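Diaminopropionate ammonia-lyase (Escherichia coli, PDB 4D9I) catalyses the pyridoxal phosphate-dependent alpha,beta-elimination of both L- and D-2,3-diaminopropionate, giving pyruvate and ammonia. Local coordinates at residues K112-T117 against H182-V187; N137-M142 against G158-V163; N252-I257 against C305-I310; H226-A231 against A369-I374; R333-E338 against K383-V388. All coordinates share one frame; numbering follows the deposited sequence.

Contact 1. Residues K112-T117 against H182-V187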
# COMPACT_ATOMS: atom_id res chain seq x y z
N LYS B 112 23.24 -10.15 -39.66
CA LYS B 112 22.86 -9.77 -38.31
C LYS B 112 23.12 -8.29 -38.04
O LYS B 112 24.11 -7.72 -38.51
CB LYS B 112 23.55 -10.67 -37.27
CG LYS B 112 22.70 -11.86 -36.84
N MET B 113 22.19 -7.67 -37.32
CA MET B 113 22.27 -6.27 -36.89
C MET B 113 22.66 -6.19 -35.41
O MET B 113 22.33 -7.09 -34.63
CB MET B 113 20.91 -5.57 -37.08
CG MET B 113 20.46 -5.34 -38.52
SD MET B 113 19.01 -4.25 -38.66
CE MET B 113 19.80 -2.64 -38.53
N THR B 114 23.36 -5.12 -35.04
CA THR B 114 23.67 -4.83 -33.65
C THR B 114 23.06 -3.49 -33.28
O THR B 114 23.40 -2.46 -33.87
CB THR B 114 25.18 -4.84 -33.38
OG1 THR B 114 25.70 -6.11 -33.77
CG2 THR B 114 25.48 -4.61 -31.90
N PHE B 115 22.14 -3.52 -32.32
CA PHE B 115 21.46 -2.31 -31.87
C PHE B 115 22.12 -1.73 -30.64
O PHE B 115 22.24 -2.42 -29.62
CB PHE B 115 19.99 -2.60 -31.59
CG PHE B 115 19.24 -3.05 -32.79
CD1 PHE B 115 18.97 -2.16 -33.82
CD2 PHE B 115 18.83 -4.37 -32.92
CE1 PHE B 115 18.29 -2.57 -34.96
CE2 PHE B 115 18.16 -4.80 -34.06
CZ PHE B 115 17.88 -3.89 -35.08
N ALA B 116 22.50 -0.46 -30.71
CA ALA B 116 23.24 0.18 -29.63
C ALA B 116 22.42 1.30 -28.98
O ALA B 116 21.82 2.13 -29.67
CB ALA B 116 24.57 0.71 -30.13
N THR B 117 22.40 1.30 -27.65
CA THR B 117 21.46 2.14 -26.93
C THR B 117 21.98 2.55 -25.57
O THR B 117 22.60 1.76 -24.88
CB THR B 117 20.13 1.35 -26.77
OG1 THR B 117 19.56 1.15 -28.08
CG2 THR B 117 19.15 2.09 -25.90
N HIS B 182 31.97 0.81 -34.63
CA HIS B 182 31.72 -0.62 -34.89
C HIS B 182 30.71 -0.95 -35.96
O HIS B 182 30.56 -2.12 -36.32
CB HIS B 182 31.30 -1.32 -33.60
CG HIS B 182 32.40 -1.41 -32.57
ND1 HIS B 182 32.35 -0.75 -31.39
CD2 HIS B 182 33.58 -2.14 -32.56
CE1 HIS B 182 33.45 -1.03 -30.67
NE2 HIS B 182 34.20 -1.88 -31.38
N GLY B 183 30.00 0.05 -36.49
CA GLY B 183 28.92 -0.20 -37.43
C GLY B 183 27.62 -0.65 -36.74
O GLY B 183 26.83 -1.39 -37.33
N TRP B 184 27.41 -0.22 -35.50
CA TRP B 184 26.16 -0.52 -34.81
C TRP B 184 25.08 0.45 -35.18
O TRP B 184 25.36 1.57 -35.61
CB TRP B 184 26.35 -0.56 -33.29
CG TRP B 184 27.38 -1.57 -32.84
CD1 TRP B 184 27.85 -2.68 -33.54
CD2 TRP B 184 28.07 -1.61 -31.55
NE1 TRP B 184 28.75 -3.38 -32.79
CE2 TRP B 184 28.93 -2.80 -31.59
CE3 TRP B 184 28.06 -0.82 -30.41
CZ2 TRP B 184 29.76 -3.15 -30.53
CZ3 TRP B 184 28.89 -1.19 -29.34
CH2 TRP B 184 29.72 -2.32 -29.40
N GLU B 185 23.83 0.02 -35.03
CA GLU B 185 22.68 0.87 -35.24
C GLU B 185 22.22 1.46 -33.91
O GLU B 185 21.73 0.74 -33.02
CB GLU B 185 21.55 0.06 -35.88
CG GLU B 185 20.37 0.90 -36.34
CD GLU B 185 20.63 1.60 -37.67
OE1 GLU B 185 21.25 1.00 -38.54
OE2 GLU B 185 20.21 2.76 -37.85
N VAL B 186 22.39 2.77 -33.77
CA VAL B 186 21.93 3.51 -32.59
C VAL B 186 20.40 3.56 -32.54
O VAL B 186 19.76 4.02 -33.50
CB VAL B 186 22.47 4.95 -32.59
CG1 VAL B 186 21.89 5.75 -31.44
CG2 VAL B 186 23.99 4.96 -32.53
N VAL B 187 19.82 3.10 -31.42
CA VAL B 187 18.37 3.21 -31.20
C VAL B 187 18.10 4.00 -29.91
O VAL B 187 18.16 3.45 -28.81
CB VAL B 187 17.70 1.81 -31.17
CG1 VAL B 187 16.18 1.93 -30.98
CG2 VAL B 187 18.03 1.03 -32.44
O HOH W 1 24.38 -3.22 -37.09

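Contact 2. Residues N137-M142 against G158-V163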
# COMPACT_ATOMS: atom_id res chain seq x y z
N ASN B 137 21.66 -8.70 -32.23
CA ASN B 137 22.47 -8.31 -31.07
C ASN B 137 22.10 -6.93 -30.51
O ASN B 137 21.60 -6.08 -31.25
CB ASN B 137 23.95 -8.37 -31.42
CG ASN B 137 24.43 -9.78 -31.65
OD1 ASN B 137 24.78 -10.15 -32.76
ND2 ASN B 137 24.45 -10.59 -30.59
N ALA B 138 22.31 -6.73 -29.22
CA ALA B 138 22.12 -5.43 -28.62
C ALA B 138 23.25 -5.08 -27.65
O ALA B 138 23.76 -5.94 -26.94
CB ALA B 138 20.77 -5.34 -27.93
N VAL B 139 23.64 -3.81 -27.64
CA VAL B 139 24.68 -3.31 -26.72
C VAL B 139 24.13 -2.08 -25.99
O VAL B 139 23.96 -1.02 -26.58
CB VAL B 139 26.02 -3.01 -27.45
CG1 VAL B 139 27.10 -2.59 -26.45
CG2 VAL B 139 26.51 -4.23 -28.21
N ILE B 140 23.84 -2.25 -24.70
CA ILE B 140 23.21 -1.21 -23.90
C ILE B 140 24.21 -0.51 -22.97
O ILE B 140 25.00 -1.17 -22.27
CB ILE B 140 22.03 -1.78 -23.06
CG1 ILE B 140 21.09 -2.65 -23.92
CG2 ILE B 140 21.28 -0.69 -22.34
CD1 ILE B 140 20.57 -2.03 -25.22
N TYR B 141 24.22 0.81 -22.99
CA TYR B 141 25.00 1.58 -22.02
C TYR B 141 24.08 2.19 -20.94
O TYR B 141 22.99 2.68 -21.26
CB TYR B 141 25.84 2.66 -22.73
CG TYR B 141 26.94 2.11 -23.63
CD1 TYR B 141 26.88 0.81 -24.13
CD2 TYR B 141 28.02 2.91 -24.00
CE1 TYR B 141 27.87 0.31 -24.96
CE2 TYR B 141 29.02 2.41 -24.84
CZ TYR B 141 28.94 1.11 -25.31
OH TYR B 141 29.91 0.61 -26.14
N MET B 142 24.50 2.13 -19.69
CA MET B 142 23.78 2.76 -18.58
C MET B 142 24.71 3.71 -17.80
O MET B 142 25.90 3.42 -17.66
CB MET B 142 23.15 1.70 -17.65
CG MET B 142 22.14 0.77 -18.34
SD MET B 142 21.22 -0.24 -17.16
CE MET B 142 20.17 1.02 -16.45
N GLY B 158 20.17 -11.33 -22.82
CA GLY B 158 21.23 -11.76 -23.72
C GLY B 158 21.99 -10.63 -24.40
O GLY B 158 22.78 -10.87 -25.30
N ALA B 159 21.75 -9.41 -23.94
CA ALA B 159 22.39 -8.22 -24.48
C ALA B 159 23.57 -7.86 -23.60
O ALA B 159 23.62 -8.25 -22.44
CB ALA B 159 21.38 -7.07 -24.49
N GLU B 160 24.53 -7.10 -24.13
CA GLU B 160 25.61 -6.57 -23.31
C GLU B 160 25.08 -5.36 -22.59
O GLU B 160 24.18 -4.66 -23.10
CB GLU B 160 26.82 -6.17 -24.14
CG GLU B 160 27.01 -6.96 -25.42
CD GLU B 160 27.74 -8.27 -25.22
OE1 GLU B 160 28.53 -8.63 -26.12
OE2 GLU B 160 27.53 -8.93 -24.18
N CYS B 161 25.63 -5.10 -21.41
CA CYS B 161 25.21 -3.94 -20.64
C CYS B 161 26.35 -3.37 -19.80
O CYS B 161 26.82 -4.00 -18.85
CB CYS B 161 24.00 -4.26 -19.77
SG CYS B 161 23.30 -2.79 -19.00
N ILE B 162 26.77 -2.17 -20.17
CA ILE B 162 27.95 -1.53 -19.61
C ILE B 162 27.51 -0.31 -18.81
O ILE B 162 26.81 0.56 -19.33
CB ILE B 162 28.94 -1.13 -20.74
CG1 ILE B 162 29.65 -2.37 -21.31
CG2 ILE B 162 30.01 -0.16 -20.24
CD1 ILE B 162 29.09 -2.91 -22.62
N VAL B 163 27.89 -0.27 -17.53
CA VAL B 163 27.62 0.88 -16.68
C VAL B 163 28.83 1.81 -16.77
O VAL B 163 29.95 1.41 -16.41
CB VAL B 163 27.37 0.49 -15.20
CG1 VAL B 163 27.02 1.71 -14.35
CG2 VAL B 163 26.26 -0.55 -15.10
O HOH W 2 23.19 -9.09 -28.08

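Contact 3. Residues N252-I257 against C305-I310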
# COMPACT_ATOMS: atom_id res chain seq x y z
N ASN B 252 -10.73 20.31 -26.62
CA ASN B 252 -11.55 19.58 -25.62
C ASN B 252 -10.79 18.62 -24.72
O ASN B 252 -11.39 17.79 -24.02
CB ASN B 252 -12.71 18.84 -26.26
CG ASN B 252 -13.48 19.68 -27.22
OD1 ASN B 252 -13.67 19.28 -28.37
ND2 ASN B 252 -13.90 20.86 -26.79
N LEU B 253 -9.47 18.71 -24.73
CA LEU B 253 -8.69 17.87 -23.84
C LEU B 253 -7.74 18.71 -23.02
O LEU B 253 -6.85 19.39 -23.54
CB LEU B 253 -7.97 16.76 -24.62
CG LEU B 253 -7.19 15.69 -23.83
CD1 LEU B 253 -8.01 15.05 -22.70
CD2 LEU B 253 -6.66 14.63 -24.78
N HIS B 254 -7.94 18.68 -21.71
CA HIS B 254 -7.10 19.45 -20.81
C HIS B 254 -5.91 18.61 -20.46
O HIS B 254 -5.97 17.77 -19.57
CB HIS B 254 -7.87 19.91 -19.58
CG HIS B 254 -7.11 20.90 -18.73
ND1 HIS B 254 -7.63 22.07 -18.36
CD2 HIS B 254 -5.82 20.84 -18.19
CE1 HIS B 254 -6.73 22.74 -17.61
NE2 HIS B 254 -5.61 22.00 -17.53
N SER B 255 -4.82 18.81 -21.19
CA SER B 255 -3.64 17.99 -21.02
C SER B 255 -2.63 18.69 -20.14
O SER B 255 -2.35 19.88 -20.32
CB SER B 255 -3.00 17.65 -22.39
OG SER B 255 -2.71 18.83 -23.11
N ILE B 256 -2.07 17.93 -19.22
CA ILE B 256 -1.12 18.44 -18.26
C ILE B 256 0.14 17.59 -18.34
O ILE B 256 0.11 16.39 -18.10
CB ILE B 256 -1.70 18.38 -16.82
CG1 ILE B 256 -3.00 19.19 -16.71
CG2 ILE B 256 -0.70 18.94 -15.83
CD1 ILE B 256 -3.94 18.71 -15.61
N ILE B 257 1.25 18.24 -18.66
CA ILE B 257 2.57 17.60 -18.74
C ILE B 257 3.24 17.75 -17.37
O ILE B 257 3.24 18.84 -16.78
CB ILE B 257 3.43 18.29 -19.82
CG1 ILE B 257 2.60 18.51 -21.11
CG2 ILE B 257 4.71 17.49 -20.11
CD1 ILE B 257 1.92 17.27 -21.67
N CYS B 305 -0.07 21.72 -28.48
CA CYS B 305 -1.30 21.09 -28.04
C CYS B 305 -1.47 20.89 -26.52
O CYS B 305 -2.59 20.64 -26.06
CB CYS B 305 -1.48 19.75 -28.76
SG CYS B 305 -2.00 19.93 -30.47
N ALA B 306 -0.38 20.96 -25.76
CA ALA B 306 -0.47 20.80 -24.30
C ALA B 306 -1.17 21.99 -23.65
O ALA B 306 -0.95 23.14 -24.03
CB ALA B 306 0.91 20.62 -23.69
N THR B 307 -2.02 21.74 -22.66
CA THR B 307 -2.75 22.83 -22.04
C THR B 307 -1.87 23.51 -20.99
O THR B 307 -1.79 24.73 -20.93
CB THR B 307 -4.08 22.36 -21.41
OG1 THR B 307 -4.74 21.46 -22.30
CG2 THR B 307 -4.99 23.57 -21.12
N GLN B 308 -1.20 22.69 -20.18
CA GLN B 308 -0.40 23.17 -19.07
C GLN B 308 0.85 22.33 -18.85
O GLN B 308 0.89 21.15 -19.17
CB GLN B 308 -1.24 23.17 -17.79
CG GLN B 308 -2.14 24.39 -17.65
CD GLN B 308 -3.22 24.20 -16.60
OE1 GLN B 308 -3.49 23.08 -16.15
NE2 GLN B 308 -3.86 25.29 -16.21
N PHE B 309 1.86 22.97 -18.27
CA PHE B 309 3.06 22.27 -17.84
C PHE B 309 3.15 22.36 -16.33
O PHE B 309 2.88 23.42 -15.77
CB PHE B 309 4.28 22.92 -18.47
CG PHE B 309 4.18 23.09 -19.96
CD1 PHE B 309 4.06 24.35 -20.52
CD2 PHE B 309 4.20 21.98 -20.79
CE1 PHE B 309 3.98 24.52 -21.90
CE2 PHE B 309 4.11 22.14 -22.17
CZ PHE B 309 4.00 23.40 -22.72
N ILE B 310 3.54 21.26 -15.68
CA ILE B 310 3.77 21.24 -14.24
C ILE B 310 5.22 20.87 -13.92
O ILE B 310 5.76 19.92 -14.48
CB ILE B 310 2.82 20.28 -13.50
CG1 ILE B 310 1.40 20.87 -13.43
CG2 ILE B 310 3.32 19.99 -12.08
CD1 ILE B 310 0.36 19.99 -12.78
O HOH W 3 -4.61 18.88 -25.09
O HOH W 4 -6.40 22.35 -24.34

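Contact 4. Residues H226-A231 against A369-I374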
# COMPACT_ATOMS: atom_id res chain seq x y z
N HIS B 226 -9.51 15.29 -19.06
CA HIS B 226 -8.10 15.58 -18.76
C HIS B 226 -7.20 14.42 -19.06
O HIS B 226 -7.65 13.28 -19.05
CB HIS B 226 -7.93 15.89 -17.26
CG HIS B 226 -8.65 17.13 -16.81
ND1 HIS B 226 -9.99 17.21 -16.75
CD2 HIS B 226 -8.17 18.37 -16.42
CE1 HIS B 226 -10.36 18.44 -16.34
NE2 HIS B 226 -9.25 19.16 -16.14
N VAL B 227 -5.93 14.72 -19.32
CA VAL B 227 -4.87 13.71 -19.30
C VAL B 227 -3.60 14.29 -18.66
O VAL B 227 -3.20 15.44 -18.96
CB VAL B 227 -4.61 13.08 -20.70
CG1 VAL B 227 -4.12 14.11 -21.71
CG2 VAL B 227 -3.63 11.91 -20.59
N LEU B 228 -3.02 13.53 -17.73
CA LEU B 228 -1.75 13.87 -17.15
C LEU B 228 -0.69 12.98 -17.78
O LEU B 228 -0.83 11.75 -17.80
CB LEU B 228 -1.76 13.74 -15.62
CG LEU B 228 -2.28 15.02 -14.93
CD1 LEU B 228 -3.79 15.13 -15.05
CD2 LEU B 228 -1.87 15.10 -13.46
N LEU B 229 0.35 13.61 -18.31
CA LEU B 229 1.39 12.88 -18.99
C LEU B 229 2.75 13.28 -18.42
O LEU B 229 3.19 14.43 -18.57
CB LEU B 229 1.32 13.18 -20.52
CG LEU B 229 0.06 12.68 -21.27
CD1 LEU B 229 0.02 13.25 -22.70
CD2 LEU B 229 0.02 11.16 -21.30
N GLN B 230 3.41 12.34 -17.76
CA GLN B 230 4.77 12.57 -17.26
C GLN B 230 5.74 12.63 -18.43
O GLN B 230 5.57 11.91 -19.41
CB GLN B 230 5.20 11.51 -16.24
CG GLN B 230 5.19 10.06 -16.70
CD GLN B 230 3.84 9.39 -16.47
OE1 GLN B 230 2.88 9.68 -17.17
NE2 GLN B 230 3.77 8.49 -15.50
N ALA B 231 6.75 13.49 -18.35
CA ALA B 231 7.63 13.71 -19.50
C ALA B 231 9.08 13.80 -19.13
O ALA B 231 9.49 14.66 -18.33
CB ALA B 231 7.21 14.96 -20.26
N ALA B 369 -14.94 16.18 -13.89
CA ALA B 369 -13.69 15.77 -14.54
C ALA B 369 -13.49 14.26 -14.64
O ALA B 369 -13.72 13.51 -13.69
CB ALA B 369 -12.48 16.43 -13.89
N VAL B 370 -13.08 13.83 -15.84
CA VAL B 370 -12.70 12.45 -16.12
C VAL B 370 -11.21 12.45 -16.49
O VAL B 370 -10.81 12.98 -17.55
CB VAL B 370 -13.58 11.85 -17.23
CG1 VAL B 370 -13.18 10.43 -17.53
CG2 VAL B 370 -15.06 11.91 -16.83
N VAL B 371 -10.39 11.86 -15.62
CA VAL B 371 -8.95 12.11 -15.66
C VAL B 371 -8.17 10.84 -16.00
O VAL B 371 -8.15 9.89 -15.23
CB VAL B 371 -8.46 12.74 -14.34
CG1 VAL B 371 -7.00 13.17 -14.45
CG2 VAL B 371 -9.33 13.94 -13.95
N LEU B 372 -7.56 10.84 -17.18
CA LEU B 372 -6.74 9.75 -17.65
C LEU B 372 -5.32 9.95 -17.15
O LEU B 372 -4.71 11.00 -17.35
CB LEU B 372 -6.78 9.68 -19.20
CG LEU B 372 -5.84 8.69 -19.90
CD1 LEU B 372 -6.04 7.27 -19.41
CD2 LEU B 372 -6.05 8.76 -21.41
N VAL B 373 -4.81 8.94 -16.46
CA VAL B 373 -3.44 8.95 -15.93
C VAL B 373 -2.74 7.75 -16.55
O VAL B 373 -3.38 6.73 -16.78
CB VAL B 373 -3.47 8.83 -14.38
CG1 VAL B 373 -2.08 8.77 -13.78
CG2 VAL B 373 -4.22 10.04 -13.80
N ILE B 374 -1.44 7.90 -16.84
CA ILE B 374 -0.66 6.78 -17.33
C ILE B 374 0.35 6.35 -16.28
O ILE B 374 1.19 7.16 -15.85
CB ILE B 374 0.08 7.10 -18.66
CG1 ILE B 374 -0.83 7.85 -19.66
CG2 ILE B 374 0.70 5.83 -19.23
CD1 ILE B 374 -2.03 7.08 -20.22
O HOH W 5 0.24 9.99 -15.98

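Contact 5. Residues R333-E338 against K383-V388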
# COMPACT_ATOMS: atom_id res chain seq x y z
N ARG B 333 -5.72 -2.07 -6.83
CA ARG B 333 -4.36 -1.71 -6.46
C ARG B 333 -3.45 -1.75 -7.70
O ARG B 333 -3.63 -2.62 -8.53
CB ARG B 333 -3.86 -2.74 -5.44
CG ARG B 333 -2.38 -2.64 -5.08
CD ARG B 333 -2.14 -3.32 -3.75
NE ARG B 333 -0.74 -3.66 -3.55
CZ ARG B 333 -0.26 -4.89 -3.75
NH1 ARG B 333 -1.10 -5.87 -4.07
NH2 ARG B 333 1.01 -5.17 -3.54
N ILE B 334 -2.48 -0.84 -7.78
CA ILE B 334 -1.59 -0.71 -8.94
C ILE B 334 -0.14 -0.55 -8.44
O ILE B 334 0.14 0.26 -7.55
CB ILE B 334 -1.99 0.50 -9.84
CG1 ILE B 334 -3.40 0.30 -10.44
CG2 ILE B 334 -0.94 0.76 -10.90
CD1 ILE B 334 -4.02 1.53 -11.09
N ILE B 335 0.77 -1.35 -9.00
CA ILE B 335 2.18 -1.29 -8.64
C ILE B 335 2.80 -0.32 -9.65
O ILE B 335 2.83 -0.61 -10.86
CB ILE B 335 2.87 -2.68 -8.73
CG1 ILE B 335 2.15 -3.74 -7.86
CG2 ILE B 335 4.35 -2.57 -8.37
CD1 ILE B 335 1.88 -3.33 -6.43
N SER B 336 3.25 0.83 -9.15
CA SER B 336 3.71 1.92 -10.01
C SER B 336 5.05 2.45 -9.49
O SER B 336 5.16 2.84 -8.32
CB SER B 336 2.67 3.05 -9.99
OG SER B 336 2.92 4.02 -11.01
N GLY B 337 6.03 2.51 -10.39
CA GLY B 337 7.38 2.98 -10.06
C GLY B 337 7.40 4.49 -9.89
O GLY B 337 6.41 5.16 -10.15
N GLU B 338 8.54 5.03 -9.50
CA GLU B 338 8.63 6.47 -9.25
C GLU B 338 8.13 7.35 -10.41
O GLU B 338 7.23 8.20 -10.23
CB GLU B 338 10.05 6.85 -8.84
CG GLU B 338 10.11 8.22 -8.19
CD GLU B 338 11.48 8.52 -7.62
OE1 GLU B 338 12.41 7.75 -7.87
OE2 GLU B 338 11.62 9.54 -6.93
N LYS B 383 13.87 -2.58 -4.79
CA LYS B 383 14.52 -2.03 -3.60
C LYS B 383 13.93 -0.66 -3.30
O LYS B 383 13.42 -0.42 -2.21
CB LYS B 383 16.03 -1.90 -3.84
CG LYS B 383 16.88 -1.79 -2.59
CD LYS B 383 18.34 -2.04 -2.94
CE LYS B 383 19.27 -1.83 -1.75
NZ LYS B 383 19.00 -0.52 -1.09
N HIS B 384 13.99 0.23 -4.29
CA HIS B 384 13.45 1.58 -4.19
C HIS B 384 11.95 1.58 -3.96
O HIS B 384 11.40 2.38 -3.16
CB HIS B 384 13.85 2.36 -5.45
CG HIS B 384 13.29 3.75 -5.52
ND1 HIS B 384 13.77 4.77 -4.78
CD2 HIS B 384 12.25 4.27 -6.28
CE1 HIS B 384 13.07 5.88 -5.04
NE2 HIS B 384 12.13 5.58 -5.97
N TYR B 385 11.25 0.72 -4.70
CA TYR B 385 9.79 0.65 -4.60
C TYR B 385 9.39 0.37 -3.15
O TYR B 385 8.55 1.08 -2.58
CB TYR B 385 9.21 -0.43 -5.52
CG TYR B 385 7.69 -0.46 -5.43
CD1 TYR B 385 6.93 0.49 -6.11
CD2 TYR B 385 7.03 -1.40 -4.64
CE1 TYR B 385 5.54 0.51 -6.02
CE2 TYR B 385 5.65 -1.40 -4.54
CZ TYR B 385 4.92 -0.45 -5.21
OH TYR B 385 3.57 -0.47 -5.11
N ARG B 386 10.02 -0.63 -2.55
CA ARG B 386 9.67 -1.04 -1.19
C ARG B 386 10.16 -0.03 -0.14
O ARG B 386 9.47 0.21 0.87
CB ARG B 386 10.16 -2.46 -0.89
CG ARG B 386 9.43 -3.54 -1.69
CD ARG B 386 7.92 -3.42 -1.57
NE ARG B 386 7.23 -4.25 -2.57
CZ ARG B 386 5.92 -4.53 -2.54
NH1 ARG B 386 5.15 -4.06 -1.56
NH2 ARG B 386 5.39 -5.28 -3.50
N GLU B 387 11.31 0.59 -0.39
CA GLU B 387 11.76 1.70 0.45
C GLU B 387 10.72 2.84 0.50
O GLU B 387 10.44 3.40 1.57
CB GLU B 387 13.16 2.19 0.02
CG GLU B 387 14.26 1.27 0.50
CD GLU B 387 15.59 1.44 -0.24
OE1 GLU B 387 15.69 2.23 -1.20
OE2 GLU B 387 16.54 0.76 0.15
N VAL B 388 10.10 3.14 -0.64
CA VAL B 388 9.05 4.16 -0.68
C VAL B 388 7.75 3.70 0.02
O VAL B 388 7.23 4.40 0.91
CB VAL B 388 8.74 4.64 -2.12
CG1 VAL B 388 7.55 5.61 -2.15
CG2 VAL B 388 9.96 5.30 -2.76
O HOH W 6 3.01 -6.80 -5.19
O HOH W 7 2.26 1.42 -6.53

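Contact 1. Residues K112-T117 against H182-V187
F115 and A116 pair in parallel with E185 and V186, their backbones joined by bonds from E185 N to T114 O, A116 N to E185 O and V187 N to A116 O, the last 2.8 Å long. At the start of the pairing T114 lies over the indole of W184. Its CG2, anti to the backbone N, stands 3.5 Å from the centroid of the five-membered ring of W184 and only 13° off the ring normal, a CH-pi contact. CB of H182 packs on the opposite face of that indole, while A116 CB approaches W184 CE3 at 3.8 Å. A water that accepts from T114 N and donates to G183 O spans the end of the pairing, just where G183 terminates helix 168-182 with positive phi. On the face that carries F115 and E185, V187 CG2 comes within 3.6 Å of F115 CD1, and F115 also packs on I85 and L88 of helix 81-93. T117 closes the other end: its OG1 donates to V187 O over 2.8 Å, and the same carbonyl is bonded by H123, so two groups grip it. Helix 168-182 packs against the face bearing A116 and V186. The short strand 185-186 thus forms one border of the four-stranded parallel alpha/beta sheet of a fold type II pyridoxal phosphate enzyme.

Contact 2. Residues N137-M142 against G158-V163
A beta-alpha-beta unit carries the chain from strand 137-142 through helix 148-155 to strand 160-163, and its two strands lie next to each other in parallel, 19° apart in direction. Strand 160-163 borders the four-stranded parallel sheet, with strand 137-142 inside it. Four backbone bonds hold the pair: E160 N to A138 O, I140 N to E160 O, I162 N to I140 O, and M142 N to I162 O at 2.8 Å. Before them, A138 CB meets A159 CB at 3.9 Å, and a water accepts from N137 ND2 and A138 N and donates weakly to G158 O. V139, E160, Y141 and I162 share one face. There V139 CG2 touches the aliphatic E160 CG at 3.9 Å, whereas the end of the E160 side chain, bent at chi2, leads away from the other strand. Y141 and I162 lie side by side, CE1 of Y141 being 4.2 Å from CD1 of I162, and V139 CG1 fills in at the edge of the tyrosine ring, in its plane. The other face, with I140, C161, M142 and V163, is turned to I154 and V151 of helix 148-155. Here C161 SG, anti to its backbone N (chi1 -171°), meets M142, 3.8 Å from its SD and equally close to its CG.

Contact 3. Residues N252-I257 against C305-I310
H254 passes T307, which covers one face of its ring, and ends at the amide of Q308. Its CB packs against the ring of H226, with which its imidazole is stacked, and CG, anti to the backbone N (chi1 -171°), carries the imidazole toward the other segment. T307 CG2 sits 3.9 Å above the centre of this ring, nearly on its normal, in a CH-pi contact; T307 CB lies close to CD2. At the tip, H254 NE2 donates to Q308 OE1 over 2.8 Å. The acceptor is in the imidazole plane, but the donor stands 69° out of the glutamine amide plane, the two flat groups being turned 72° apart. Q308 NE2 is bonded in turn to D12 and to K362 O, which fixes which way round the amide lies. This interlock joins strands 254-260 and 308-312, parallel neighbours in the mixed sheet of the larger alpha/beta domain. S255 and T307 clasp each other where the pairing begins: S255 N donates to T307 OG1 at 2.9 Å, and T307 N to S255 OG at 3.0 Å. S255 OG also donates to a water that bridges on to L253 O and C305 O. Regular pairing follows, with Q308 N bound to S255 O, I257 N to Q308 O, and I310 N to I257 O at 2.7 Å. Beside it I256 CG2 and I310 CD1 are pressed to 3.4 Å, tighter than usual, while I257 CG1 rests 3.7 Å from A306 CB and also touches F309 CD2.

Contact 4. Residues H226-A231 against A369-I374
H226 and V227 pair closely with V371 and L372, whereas the strands draw apart toward L229 and I374. In the close half, H226 N binds V370 O, L372 N binds H226 O and L228 N binds L372 O, each at 3.1 Å. H226 CE1 rests 3.8 Å from A369 CB, and on the same face of the sheet L228 CD1 meets V371 CG1 at 3.8 Å, under helix 338-352. On the other face V227 and L372 lie side by side, CG2 to CG at 4.0 Å, with helix 235-248 packed against V227. Strand 226-230 is the central strand of the mixed sheet in the larger domain, and 370-375 is its parallel neighbour. Beyond L228 N the direct backbone bonding lapses: L228 O and I374 N stand 4.0 Å apart. A water accepts a hydrogen bond from I374 N at 2.8 Å and lies near both L228 O and Q230 OE1. Q230 folds back to bridge this gap, its CG between the backbone N and carbonyl carbon (chi1 58°) and its chain bent at chi2. Its NE2 donates to I374 O over 2.9 Å, with the acceptor close to the plane of the Q230 amide, and is also bonded to S339 O. L229 CD2 still touches I374 CG1 in the widened part.

Contact 5. Residues R333-E338 against K383-V388
I335 crosses the side chain of Y385 at about a right angle, CG2 lying over one ring face, toward the rim and 3.8 Å from CZ. S336 O approaches the same ring in its plane, 3.3 Å from CE1, and this buried carbonyl has no polar partner in the model. Y385 OH donates to a water 2.7 Å away, which accepts from S336 N and donates to I334 O; the hydroxyl is also bonded to N326 of the second subunit. Y385 CE2 stands 3.7 Å over the centre of the R386 guanidinium. R386 NH2 and R333 NH2 approach to 4.4 Å despite like charge, but each is held by the second subunit, through P327 O and N326 OD1 respectively. E338 and H384 also cross at about a right angle, with E338 OE1 2.9 Å from H384 NE2 and the carboxylate and imidazole planes 30° apart; H384 ND1 is bonded to K393. The contact seats the loop before helix 338-352 on the C-terminal helix 382-389, at the homodimer interface.

In the fold
Contacts 1 and 2 build one parallel sheet: their centres are 11 Å apart, and strands 114-118 and 137-142 are bonded through F115 O to V139 N and T117 O to Y141 N. Contacts 3 and 4, 9 Å apart between centres, share the larger sheet through strands 254-260 and 226-230. Centres of one pair lie 33 to 36 Å from those of the other, on opposite sides of the chain's centre, consistent with the two-domain fold type II architecture, whose cofactor cleft lies between the domains. The side chain of D120, the inferred proton acceptor for the L-isomer, lies about 5 Å from that of M142, and the Q230 side chain about 9 Å from a bound Tris molecule. Contact 5 comes within about 6 Å of contact 4 at the nearest atoms.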